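Local coordinates for cell division control protein 4 (Saccharomyces cerevisiae, PDB 3V7D) that recognises phosphorylated proteins such as the CDK inhibitor SIC1 and brings them to an SCF E3 ubiquitin ligase for ubiquitination and degradation, at residues T126-E131 and V135-D140; L168-G173 and W188-G193. The protein carries 1 engineered substitution. All coordinates share one frame; numbering follows the deposited sequence.

Overall arrangement
After an N-terminal helical part that includes the F-box, the chain enters a beta-propeller whose first WD repeats carry both contacts. Interaction 1 closes first, across a tight hairpin in WD 1, where 126-131 pairs with 135-140. Interaction 2 follows in WD 2 and closes a longer loop: the end of strand 165-170 and the turn after it meet the turn after strand 185-189, with strand 175-180 between. The two are in series, neither nested nor crossed, and their centres lie about 12 Å apart. They also touch, because consecutive blades pack face against face: Q129 OE1 probably accepts a hydrogen bond from Y170 N at 3.0 Å, and C127 SG packs on L168 CG.

Interaction 1: T126-E131 and V135-D140; sequences TCLQFE and VITGAD
L128 and T137 run alongside each other off the same face of the sheet, L128 CD1 3.7 Å from T137 CG2. One pair along, F130 and V135 meet at a slant: V135 CG2 approaches F130 CD1 to 3.9 Å, neither squarely over the ring nor at its rim. On the reverse face, C127 SG is turned between its backbone N and carbonyl carbon (chi1 48°), which lays it over G138 CA at 3.8 Å. Q129 starts out beside I136 but bends at chi2 (-74°), and its end leaves I136; NE2 makes a weak bond to L128 O, while OE1 accepts from the backbone N of Y170.

The antiparallel ladder is firm at Q129 and I136, where Q129 N to I136 O is 2.8 Å. It loosens into a classic beta bulge where T126 and C127 both face G138: T126 N reaches G138 O at 2.9 Å, C127 N only weakly at 3.5 Å.

This hairpin is the inner half of a WD-propeller blade. L128, F130 and V135 pack on V447 of strand 445-452, C127 and I136 face strand 165-170, and strand 144-148 continues the sheet beyond 134-139, with T137 OG1 bonded to H120 NE2.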
loop_
_atom_site.group_PDB
_atom_site.type_symbol
_atom_site.label_atom_id
_atom_site.label_comp_id
_atom_site.label_asym_id
_atom_site.label_seq_id
_atom_site.Cartn_x
_atom_site.Cartn_y
_atom_site.Cartn_z
ATOM N N THR B 126 -23.759 5.069 -10.447
ATOM C CA THR B 126 -22.945 6.256 -10.699
ATOM C C THR B 126 -21.781 6.418 -9.733
ATOM O O THR B 126 -20.796 7.078 -10.047
ATOM C CB THR B 126 -23.793 7.537 -10.642
ATOM O OG1 THR B 126 -24.334 7.690 -9.322
ATOM C CG2 THR B 126 -24.925 7.466 -11.654
ATOM N N CYS B 127 -21.899 5.831 -8.550
ATOM C CA CYS B 127 -20.856 5.978 -7.545
ATOM C C CYS B 127 -20.902 4.866 -6.511
ATOM O O CYS B 127 -21.959 4.299 -6.231
ATOM C CB CYS B 127 -20.933 7.352 -6.872
ATOM S SG CYS B 127 -22.586 7.835 -6.304
ATOM N N LEU B 128 -19.734 4.557 -5.960
ATOM C CA LEU B 128 -19.591 3.489 -4.983
ATOM C C LEU B 128 -18.523 3.851 -3.964
ATOM O O LEU B 128 -17.450 4.336 -4.320
ATOM C CB LEU B 128 -19.227 2.171 -5.675
ATOM C CG LEU B 128 -19.144 0.897 -4.824
ATOM C CD1 LEU B 128 -19.559 -0.316 -5.643
ATOM C CD2 LEU B 128 -17.745 0.683 -4.255
ATOM N N GLN B 129 -18.835 3.612 -2.696
ATOM C CA GLN B 129 -17.860 3.711 -1.621
ATOM C C GLN B 129 -17.751 2.349 -0.962
ATOM O O GLN B 129 -18.742 1.625 -0.850
ATOM C CB GLN B 129 -18.297 4.747 -0.585
ATOM C CG GLN B 129 -18.157 6.189 -1.030
ATOM C CD GLN B 129 -16.712 6.653 -1.058
ATOM O OE1 GLN B 129 -16.188 7.144 -0.055
ATOM N NE2 GLN B 129 -16.060 6.497 -2.207
ATOM N N PHE B 130 -16.545 1.996 -0.538
ATOM C CA PHE B 130 -16.317 0.750 0.177
ATOM C C PHE B 130 -15.403 1.038 1.354
ATOM O O PHE B 130 -14.190 1.148 1.190
ATOM C CB PHE B 130 -15.672 -0.284 -0.747
ATOM C CG PHE B 130 -15.412 -1.612 -0.091
ATOM C CD1 PHE B 130 -16.177 -2.035 0.984
ATOM C CD2 PHE B 130 -14.395 -2.434 -0.546
ATOM C CE1 PHE B 130 -15.935 -3.250 1.591
ATOM C CE2 PHE B 130 -14.149 -3.653 0.057
ATOM C CZ PHE B 130 -14.920 -4.062 1.128
ATOM N N GLU B 131 -15.995 1.190 2.535
ATOM C CA GLU B 131 -15.246 1.471 3.760
ATOM C C GLU B 131 -15.979 0.843 4.940
ATOM O O GLU B 131 -17.202 0.679 4.899
ATOM C CB GLU B 131 -15.146 2.984 4.022
ATOM C CG GLU B 131 -14.663 3.852 2.862
ATOM C CD GLU B 131 -13.187 3.668 2.556
ATOM O OE1 GLU B 131 -12.774 3.989 1.422
ATOM O OE2 GLU B 131 -12.442 3.206 3.448
ATOM N N VAL B 135 -20.672 -1.341 1.972
ATOM C CA VAL B 135 -20.612 -1.014 0.558
ATOM C C VAL B 135 -21.779 -0.086 0.293
ATOM O O VAL B 135 -22.919 -0.388 0.653
ATOM C CB VAL B 135 -20.712 -2.247 -0.355
ATOM C CG1 VAL B 135 -20.486 -1.838 -1.810
ATOM C CG2 VAL B 135 -19.703 -3.299 0.062
ATOM N N ILE B 136 -21.490 1.058 -0.313
ATOM C CA ILE B 136 -22.499 2.089 -0.506
ATOM C C ILE B 136 -22.527 2.527 -1.963
ATOM O O ILE B 136 -21.492 2.867 -2.535
ATOM C CB ILE B 136 -22.228 3.301 0.405
ATOM C CG1 ILE B 136 -22.018 2.841 1.850
ATOM C CG2 ILE B 136 -23.369 4.301 0.323
ATOM C CD1 ILE B 136 -21.424 3.894 2.748
ATOM N N THR B 137 -23.715 2.508 -2.563
ATOM C CA THR B 137 -23.861 2.836 -3.976
ATOM C C THR B 137 -24.928 3.895 -4.214
ATOM O O THR B 137 -25.923 3.968 -3.493
ATOM C CB THR B 137 -24.238 1.595 -4.808
ATOM O OG1 THR B 137 -25.369 0.952 -4.209
ATOM C CG2 THR B 137 -23.073 0.611 -4.879
ATOM N N GLY B 138 -24.714 4.705 -5.244
ATOM C CA GLY B 138 -25.698 5.683 -5.670
ATOM C C GLY B 138 -26.035 5.497 -7.138
ATOM O O GLY B 138 -25.211 5.011 -7.918
ATOM N N ALA B 139 -27.251 5.870 -7.520
ATOM C CA ALA B 139 -27.647 5.802 -8.923
ATOM C C ALA B 139 -28.591 6.933 -9.318
ATOM O O ALA B 139 -28.937 7.792 -8.502
ATOM C CB ALA B 139 -28.269 4.452 -9.235
ATOM N N ASP B 140 -29.009 6.923 -10.579
ATOM C CA ASP B 140 -29.899 7.954 -11.081
ATOM C C ASP B 140 -31.343 7.672 -10.684
ATOM O O ASP B 140 -32.256 8.392 -11.088
ATOM C CB ASP B 140 -29.777 8.089 -12.597
ATOM C CG ASP B 140 -29.930 9.523 -13.062
ATOM O OD1 ASP B 140 -29.275 10.410 -12.472
ATOM O OD2 ASP B 140 -30.715 9.769 -14.002
#

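Interaction 2: L168-G173 and W188-G193; sequences LKYAHG and WDIKKG
I190 puts its CD1 against the rim of the Y170 ring, near the ring plane, 4.4 Å from CE1. Its side chain runs out fully extended beyond CB (chi2 179°), and that extension carries the methyl across to the tyrosine. The backbones themselves are well separated, Y170 CA lying 9.5 Å from W188 CA, because strand 175-180 runs between the two strands. Y170 OH bonds to both D132 OD2 and G174 N, which fixes the far end of the ring, and Y134 of the preceding blade touches both Y170 and I190.

The polar half lies at the turns. As modelled, K191 curls at its last two torsions and puts NZ close to G173 O. The separation of 2.4 Å between K191 NZ and G173 O is too short to trust, so the lysine's exact position is doubtful. D189, the aspartate of the WD dipeptide, organises the turn that follows: its OD1 accepts from K192 N at 2.9 Å in an Asx motif, the N-H coming from above the carboxylate plane, and takes a weaker bond from K191 N. In the model K191 NZ also forms a weak salt bridge with D189 OD1, at 3.4 Å, subject to the same doubt.

K191 and G173 are both exposed, so the lysine's share is probably adaptable; the lasting features are likely the buried tyrosine–isoleucine edge and the backbone N-H groups gathered by one carboxylate oxygen.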
loop_
_atom_site.group_PDB
_atom_site.type_symbol
_atom_site.label_atom_id
_atom_site.label_comp_id
_atom_site.label_asym_id
_atom_site.label_seq_id
_atom_site.Cartn_x
_atom_site.Cartn_y
_atom_site.Cartn_z
ATOM N N LEU B 168 -20.642 10.394 -3.837
ATOM C CA LEU B 168 -20.744 9.806 -2.504
ATOM C C LEU B 168 -19.396 9.840 -1.806
ATOM O O LEU B 168 -18.367 9.588 -2.427
ATOM C CB LEU B 168 -21.181 8.344 -2.597
ATOM C CG LEU B 168 -22.656 7.984 -2.707
ATOM C CD1 LEU B 168 -22.789 6.470 -2.727
ATOM C CD2 LEU B 168 -23.441 8.586 -1.555
ATOM N N LYS B 169 -19.403 10.129 -0.510
ATOM C CA LYS B 169 -18.177 10.065 0.275
ATOM C C LYS B 169 -18.467 9.618 1.698
ATOM O O LYS B 169 -19.210 10.271 2.430
ATOM C CB LYS B 169 -17.461 11.414 0.288
ATOM C CG LYS B 169 -16.021 11.353 0.782
ATOM C CD LYS B 169 -15.104 10.747 -0.267
ATOM C CE LYS B 169 -13.654 10.760 0.190
ATOM N NZ LYS B 169 -12.708 10.448 -0.929
ATOM N N TYR B 170 -17.873 8.496 2.082
ATOM C CA TYR B 170 -18.019 7.982 3.432
ATOM C C TYR B 170 -17.084 8.745 4.363
ATOM O O TYR B 170 -15.928 8.993 4.027
ATOM C CB TYR B 170 -17.706 6.487 3.463
ATOM C CG TYR B 170 -17.888 5.858 4.820
ATOM C CD1 TYR B 170 -19.124 5.372 5.216
ATOM C CD2 TYR B 170 -16.825 5.747 5.707
ATOM C CE1 TYR B 170 -19.300 4.798 6.458
ATOM C CE2 TYR B 170 -16.991 5.173 6.950
ATOM C CZ TYR B 170 -18.231 4.699 7.320
ATOM O OH TYR B 170 -18.406 4.126 8.557
ATOM N N ALA B 171 -17.589 9.126 5.531
ATOM C CA ALA B 171 -16.783 9.870 6.492
ATOM C C ALA B 171 -16.201 8.952 7.564
ATOM O O ALA B 171 -15.028 8.572 7.506
ATOM C CB ALA B 171 -17.605 10.984 7.126
ATOM N N HIS B 172 -17.038 8.595 8.533
ATOM C CA HIS B 172 -16.642 7.757 9.658
ATOM C C HIS B 172 -17.888 7.460 10.474
ATOM O O HIS B 172 -18.843 8.238 10.455
ATOM C CB HIS B 172 -15.637 8.488 10.546
ATOM C CG HIS B 172 -16.204 9.700 11.217
ATOM N ND1 HIS B 172 -16.263 10.934 10.603
ATOM C CD2 HIS B 172 -16.754 9.865 12.444
ATOM C CE1 HIS B 172 -16.815 11.808 11.425
ATOM N NE2 HIS B 172 -17.122 11.185 12.549
ATOM N N GLY B 173 -17.880 6.341 11.190
ATOM C CA GLY B 173 -18.969 6.006 12.091
ATOM C C GLY B 173 -20.335 5.944 11.436
ATOM O O GLY B 173 -21.330 6.356 12.025
ATOM N N TRP B 188 -25.872 11.817 5.768
ATOM C CA TRP B 188 -26.677 10.680 6.193
ATOM C C TRP B 188 -26.045 9.950 7.372
ATOM O O TRP B 188 -24.821 9.911 7.510
ATOM C CB TRP B 188 -26.857 9.689 5.040
ATOM C CG TRP B 188 -27.327 10.295 3.751
ATOM C CD1 TRP B 188 -26.583 11.018 2.868
ATOM C CD2 TRP B 188 -28.641 10.199 3.185
ATOM N NE1 TRP B 188 -27.353 11.392 1.794
ATOM C CE2 TRP B 188 -28.622 10.901 1.964
ATOM C CE3 TRP B 188 -29.834 9.596 3.596
ATOM C CZ2 TRP B 188 -29.745 11.015 1.150
ATOM C CZ3 TRP B 188 -30.950 9.712 2.786
ATOM C CH2 TRP B 188 -30.897 10.414 1.576
ATOM N N ASP B 189 -26.890 9.371 8.216
ATOM C CA ASP B 189 -26.433 8.489 9.278
ATOM C C ASP B 189 -26.976 7.094 8.993
ATOM O O ASP B 189 -28.182 6.859 9.083
ATOM C CB ASP B 189 -26.926 8.986 10.642
ATOM C CG ASP B 189 -26.352 8.186 11.807
ATOM O OD1 ASP B 189 -26.380 6.936 11.772
ATOM O OD2 ASP B 189 -25.870 8.815 12.771
ATOM N N ILE B 190 -26.082 6.171 8.652
ATOM C CA ILE B 190 -26.479 4.804 8.323
ATOM C C ILE B 190 -27.179 4.109 9.492
ATOM O O ILE B 190 -28.189 3.430 9.311
ATOM C CB ILE B 190 -25.269 3.961 7.872
ATOM C CG1 ILE B 190 -24.739 4.478 6.537
ATOM C CG2 ILE B 190 -25.650 2.498 7.731
ATOM C CD1 ILE B 190 -23.531 3.724 6.021
ATOM N N LYS B 191 -26.651 4.303 10.694
ATOM C CA LYS B 191 -27.173 3.615 11.867
ATOM C C LYS B 191 -28.519 4.166 12.325
ATOM O O LYS B 191 -29.226 3.512 13.092
ATOM C CB LYS B 191 -26.156 3.647 13.010
ATOM C CG LYS B 191 -24.840 2.945 12.678
ATOM C CD LYS B 191 -23.745 3.273 13.690
ATOM C CE LYS B 191 -23.607 4.776 13.893
ATOM N NZ LYS B 191 -23.464 5.495 12.593
ATOM N N LYS B 192 -28.871 5.364 11.863
ATOM C CA LYS B 192 -30.203 5.917 12.111
ATOM C C LYS B 192 -31.093 5.664 10.902
ATOM O O LYS B 192 -32.315 5.817 10.969
ATOM C CB LYS B 192 -30.138 7.417 12.403
ATOM C CG LYS B 192 -29.317 7.784 13.626
ATOM C CD LYS B 192 -29.383 9.281 13.905
ATOM C CE LYS B 192 -28.648 9.639 15.188
ATOM N NZ LYS B 192 -28.853 11.063 15.563
ATOM N N GLY B 193 -30.464 5.276 9.797
ATOM C CA GLY B 193 -31.169 4.983 8.564
ATOM C C GLY B 193 -31.896 6.178 7.976
ATOM O O GLY B 193 -32.968 6.028 7.388
#